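Local coordinates for Lmo0135 protein (Listeria monocytogenes EGD-e, PDB 5ISU), which probably serves as the extracellular substrate-binding protein of an ABC transporter, possibly one that takes up peptides, at residues A[64-69]-A[75-80]; A[287-292]-A[464-469]. All coordinates share one frame; numbering follows the deposited sequence.

Contact 1. Residues A[64-69]-A[75-80]; sequences KSLDIS and YTVKLK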
# COMPACT_ATOMS: atom_id res chain seq x y z
N LYS A 64 19.06 14.46 5.98
CA LYS A 64 19.51 15.53 5.13
C LYS A 64 19.90 14.92 3.77
O LYS A 64 19.64 15.51 2.72
CB LYS A 64 20.68 16.21 5.81
CG LYS A 64 21.18 17.50 5.19
CD LYS A 64 22.48 17.92 5.88
CE LYS A 64 23.17 19.06 5.16
NZ LYS A 64 24.59 19.19 5.61
N SER A 65 20.50 13.71 3.80
CA SER A 65 20.92 13.03 2.57
C SER A 65 21.28 11.54 2.74
O SER A 65 21.53 11.06 3.86
CB SER A 65 22.16 13.72 1.99
OG SER A 65 23.21 13.69 2.93
N LEU A 66 21.31 10.85 1.61
CA LEU A 66 21.67 9.45 1.51
C LEU A 66 22.78 9.39 0.48
O LEU A 66 22.71 10.05 -0.55
CB LEU A 66 20.50 8.60 0.99
CG LEU A 66 20.83 7.13 0.65
CD1 LEU A 66 21.18 6.34 1.90
CD2 LEU A 66 19.67 6.44 -0.06
N ASP A 67 23.81 8.60 0.76
CA ASP A 67 24.92 8.46 -0.16
C ASP A 67 25.25 6.97 -0.26
O ASP A 67 25.39 6.28 0.75
CB ASP A 67 26.11 9.29 0.33
CG ASP A 67 27.20 9.45 -0.71
OD1 ASP A 67 27.17 8.77 -1.77
OD2 ASP A 67 28.11 10.27 -0.47
N ILE A 68 25.34 6.48 -1.48
CA ILE A 68 25.61 5.07 -1.74
C ILE A 68 27.00 4.96 -2.33
O ILE A 68 27.33 5.68 -3.28
CB ILE A 68 24.55 4.52 -2.73
CG1 ILE A 68 23.13 4.80 -2.19
CG2 ILE A 68 24.77 3.03 -3.00
CD1 ILE A 68 22.01 4.42 -3.14
N SER A 69 27.82 4.06 -1.78
CA SER A 69 29.18 3.88 -2.26
C SER A 69 29.22 3.31 -3.69
O SER A 69 28.25 2.74 -4.17
CB SER A 69 29.99 2.96 -1.31
OG SER A 69 29.52 1.62 -1.36
N TYR A 75 25.71 2.32 2.47
CA TYR A 75 24.75 3.41 2.41
C TYR A 75 24.98 4.31 3.62
O TYR A 75 24.86 3.88 4.75
CB TYR A 75 23.31 2.87 2.43
CG TYR A 75 22.90 2.10 1.18
CD1 TYR A 75 23.45 0.86 0.88
CD2 TYR A 75 21.92 2.59 0.34
CE1 TYR A 75 23.07 0.15 -0.26
CE2 TYR A 75 21.53 1.90 -0.80
CZ TYR A 75 22.10 0.68 -1.10
OH TYR A 75 21.69 0.00 -2.24
N THR A 76 25.28 5.57 3.37
CA THR A 76 25.53 6.53 4.43
C THR A 76 24.42 7.57 4.48
O THR A 76 24.17 8.28 3.50
CB THR A 76 26.86 7.26 4.18
OG1 THR A 76 27.92 6.30 4.11
CG2 THR A 76 27.17 8.24 5.29
N VAL A 77 23.76 7.67 5.63
CA VAL A 77 22.68 8.62 5.86
C VAL A 77 23.13 9.70 6.85
O VAL A 77 23.58 9.39 7.95
CB VAL A 77 21.42 7.94 6.46
CG1 VAL A 77 20.30 8.95 6.70
CG2 VAL A 77 20.92 6.82 5.56
N LYS A 78 22.99 10.96 6.44
CA LYS A 78 23.30 12.11 7.30
C LYS A 78 21.97 12.68 7.79
O LYS A 78 21.08 12.92 6.98
CB LYS A 78 24.03 13.20 6.50
CG LYS A 78 25.51 12.98 6.18
CD LYS A 78 26.39 13.11 7.41
CE LYS A 78 27.85 13.39 7.05
NZ LYS A 78 28.48 12.39 6.14
N LEU A 79 21.85 12.91 9.09
CA LEU A 79 20.62 13.47 9.70
C LEU A 79 20.70 14.98 9.84
O LEU A 79 21.77 15.55 9.83
CB LEU A 79 20.40 12.90 11.11
CG LEU A 79 20.18 11.39 11.29
CD1 LEU A 79 19.91 11.04 12.75
CD2 LEU A 79 19.01 10.94 10.44
N LYS A 80 19.56 15.61 10.01
CA LYS A 80 19.52 17.04 10.28
C LYS A 80 20.03 17.27 11.72
O LYS A 80 19.98 16.36 12.55
CB LYS A 80 18.11 17.61 10.05
CG LYS A 80 17.74 17.60 8.57
CD LYS A 80 16.33 18.11 8.26
CE LYS A 80 16.12 18.04 6.74
NZ LYS A 80 14.72 18.26 6.32
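Ile68 and Tyr75 lie side by side at the turn end of a β hairpin whose strands, 65-68 and 75-79, run antiparallel at 162°. From CB, the isoleucine forks. Its CG1 stays beside the backbone N (chi1 -54°) and runs alongside the CD2-CE2 bond of the tyrosine, and the extended chain then brings CD1 to 3.5 Å from CE2. The other branch, CG2, sits over one ring face in a CH-pi contact, 4.1 Å from the ring centroid. A β-branched residue suits this place because both arms can meet one flat ring. On the same side of the sheet, Leu66 crosses Val77, with CD1 3.7 Å from CG2 of the valine, and the same methyl lies at the tyrosine's edge.

Asp67 and Thr76 form a hydrogen-bonded pair, with Thr76 N 2.7 Å from Asp67 O. Further along, a classic β bulge sets Lys64 and Ser65 together against Lys78: Lys78 O takes a 2.7 Å bond from Lys64 N and a weak one from Ser65 N. Ser65, Asp67, Thr76 and Lys78 occupy the other face, where exposure suits polar and charged chains.

Strand 63-68 is an outer strand of a five-stranded antiparallel sheet, in which 74-79 pairs next with 132-136. Helix 144-148 covers the apolar face, where Ile148 touches Leu66 and Tyr75 while Phe144 meets the tyrosine ring edge-to-face.

Contact 2. Residues A[287-292]-A[464-469]; sequences EIIDAA and PISYDN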
# COMPACT_ATOMS: atom_id res chain seq x y z
N GLU A 287 -15.18 -0.49 -19.62
CA GLU A 287 -16.50 -0.98 -19.21
C GLU A 287 -16.48 -1.46 -17.76
O GLU A 287 -17.43 -1.18 -17.01
CB GLU A 287 -16.98 -2.11 -20.13
CG GLU A 287 -17.35 -1.64 -21.54
CD GLU A 287 -17.95 -2.74 -22.42
OE1 GLU A 287 -17.81 -3.96 -22.12
OE2 GLU A 287 -18.57 -2.36 -23.43
N ILE A 288 -15.43 -2.19 -17.36
CA ILE A 288 -15.34 -2.66 -15.96
C ILE A 288 -15.30 -1.47 -15.01
O ILE A 288 -16.01 -1.44 -14.01
CB ILE A 288 -14.10 -3.52 -15.71
CG1 ILE A 288 -14.18 -4.82 -16.52
CG2 ILE A 288 -13.99 -3.87 -14.23
CD1 ILE A 288 -12.91 -5.65 -16.49
N ILE A 289 -14.45 -0.50 -15.32
CA ILE A 289 -14.31 0.72 -14.51
C ILE A 289 -15.66 1.42 -14.44
O ILE A 289 -16.12 1.79 -13.36
CB ILE A 289 -13.24 1.65 -15.10
CG1 ILE A 289 -11.85 1.05 -14.85
CG2 ILE A 289 -13.32 3.03 -14.49
CD1 ILE A 289 -10.73 1.73 -15.60
N ASP A 290 -16.30 1.56 -15.60
CA ASP A 290 -17.61 2.18 -15.69
C ASP A 290 -18.64 1.48 -14.79
O ASP A 290 -19.45 2.14 -14.15
CB ASP A 290 -18.10 2.15 -17.15
CG ASP A 290 -19.18 3.16 -17.43
OD1 ASP A 290 -19.01 4.32 -17.01
OD2 ASP A 290 -20.16 2.82 -18.13
N ALA A 291 -18.59 0.15 -14.73
CA ALA A 291 -19.54 -0.61 -13.92
C ALA A 291 -19.17 -0.69 -12.44
O ALA A 291 -20.06 -0.66 -11.59
CB ALA A 291 -19.73 -2.01 -14.50
N ALA A 292 -17.88 -0.78 -12.14
CA ALA A 292 -17.41 -0.89 -10.75
C ALA A 292 -17.58 0.40 -9.97
O ALA A 292 -18.31 0.46 -8.97
CB ALA A 292 -15.95 -1.33 -10.73
N PRO A 464 -4.90 -7.70 -14.89
CA PRO A 464 -4.88 -6.39 -14.21
C PRO A 464 -6.03 -5.55 -14.71
O PRO A 464 -6.13 -5.31 -15.90
CB PRO A 464 -3.53 -5.78 -14.63
CG PRO A 464 -2.77 -6.88 -15.30
CD PRO A 464 -3.76 -7.87 -15.81
N ILE A 465 -6.92 -5.12 -13.82
CA ILE A 465 -8.08 -4.36 -14.22
C ILE A 465 -7.82 -2.87 -14.26
O ILE A 465 -7.95 -2.24 -15.29
CB ILE A 465 -9.27 -4.63 -13.28
CG1 ILE A 465 -9.64 -6.11 -13.27
CG2 ILE A 465 -10.47 -3.79 -13.70
CD1 ILE A 465 -10.65 -6.47 -12.19
N SER A 466 -7.48 -2.30 -13.11
CA SER A 466 -7.27 -0.85 -13.03
C SER A 466 -6.34 -0.39 -11.93
O SER A 466 -6.13 -1.10 -10.95
CB SER A 466 -8.63 -0.17 -12.82
OG SER A 466 -9.30 -0.66 -11.66
N TYR A 467 -5.73 0.78 -12.14
CA TYR A 467 -4.95 1.43 -11.13
C TYR A 467 -5.95 2.39 -10.54
O TYR A 467 -6.45 3.28 -11.24
CB TYR A 467 -3.72 2.15 -11.68
CG TYR A 467 -2.86 1.25 -12.53
CD1 TYR A 467 -2.44 0.01 -12.04
CD2 TYR A 467 -2.47 1.63 -13.81
CE1 TYR A 467 -1.67 -0.84 -12.81
CE2 TYR A 467 -1.68 0.78 -14.58
CZ TYR A 467 -1.30 -0.46 -14.07
OH TYR A 467 -0.53 -1.35 -14.81
N ASP A 468 -6.28 2.17 -9.27
CA ASP A 468 -7.32 2.92 -8.58
C ASP A 468 -6.92 4.22 -7.87
O ASP A 468 -5.79 4.39 -7.44
CB ASP A 468 -7.99 1.98 -7.57
CG ASP A 468 -8.76 0.85 -8.24
OD1 ASP A 468 -8.75 0.74 -9.49
OD2 ASP A 468 -9.39 0.07 -7.49
N ASN A 469 -7.87 5.13 -7.78
CA ASN A 469 -7.64 6.41 -7.09
C ASN A 469 -8.43 6.38 -5.79
O ASN A 469 -9.37 5.64 -5.66
CB ASN A 469 -8.11 7.60 -7.92
CG ASN A 469 -7.37 7.73 -9.23
OD1 ASN A 469 -6.18 7.43 -9.33
ND2 ASN A 469 -8.08 8.18 -10.26
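Ile288 and Ile465 meet where helix 285-292 packs on strand 462-475 of a mixed sheet, an arrangement consistent with the α/β lobes of the periplasmic-binding-protein fold. Their side chains cross at about a right angle, and the closest approach is methyl to methyl, CG2 of Ile288 lying 3.6 Å from CG2 of Ile465. The same Ile465 methyl is also 4.1 Å from CD1 of Ile288, so it is met by both branches of the helix residue. One residue on, Ile289 reaches Ser466 with its outer chain: chi2 of 169° extends it, and CG1 and CD1 each come to 4.0 Å from Ser466 CB. No hydrogen bond crosses between the segments. Branched isoleucines suit the helix side of such a buried, apolar surface, while the small serine lets the helix residue come up to its CB.

A classic β bulge, Ile465 and Ser466 both facing Ser259 of strand 248-263, brings two successive side chains to the helix side. Ile465 has a helix-like psi of -61°, which breaks the usual alternation of a strand. Within the helix, Ala292 N bonds to Ile288 O at 2.7 Å.

Farther out, Ile356 of helix 351-365 touches both Ile288 and Ile465, while Pro301 of strand 299-301 packs against Ile289. Arg285, at the start of the same helix as Ile288, hydrogen-bonds through NE to Pro464 O.

Ser466 turns its hydroxyl along its own strand: OG lies between the backbone N and the carbonyl carbon (chi1 57°) and donates to Asp468 OD1 at 2.6 Å. That oxygen accepts through its syn lone pair, while OD2 of the same carboxylate forms a salt bridge with Arg257 NH2.

Contact 1 and contact 2 belong to separate sheets and lie on opposite sides of the chain's centre, their centres about 25 Å and 18 Å from it respectively. Those centres are 40 Å apart and the nearest atoms about 26 Å, so neither contact touches the other. Contact 1 joins neighbouring strands across a short turn, whereas contact 2 brings together segments with 171 residues between them. Contact 1 combines backbone hydrogen bonds with side-chain packing; no hydrogen bond crosses contact 2, which is side-chain packing alone. Relatives in this family hold their ligand between two lobes, and nothing places either contact in that pocket.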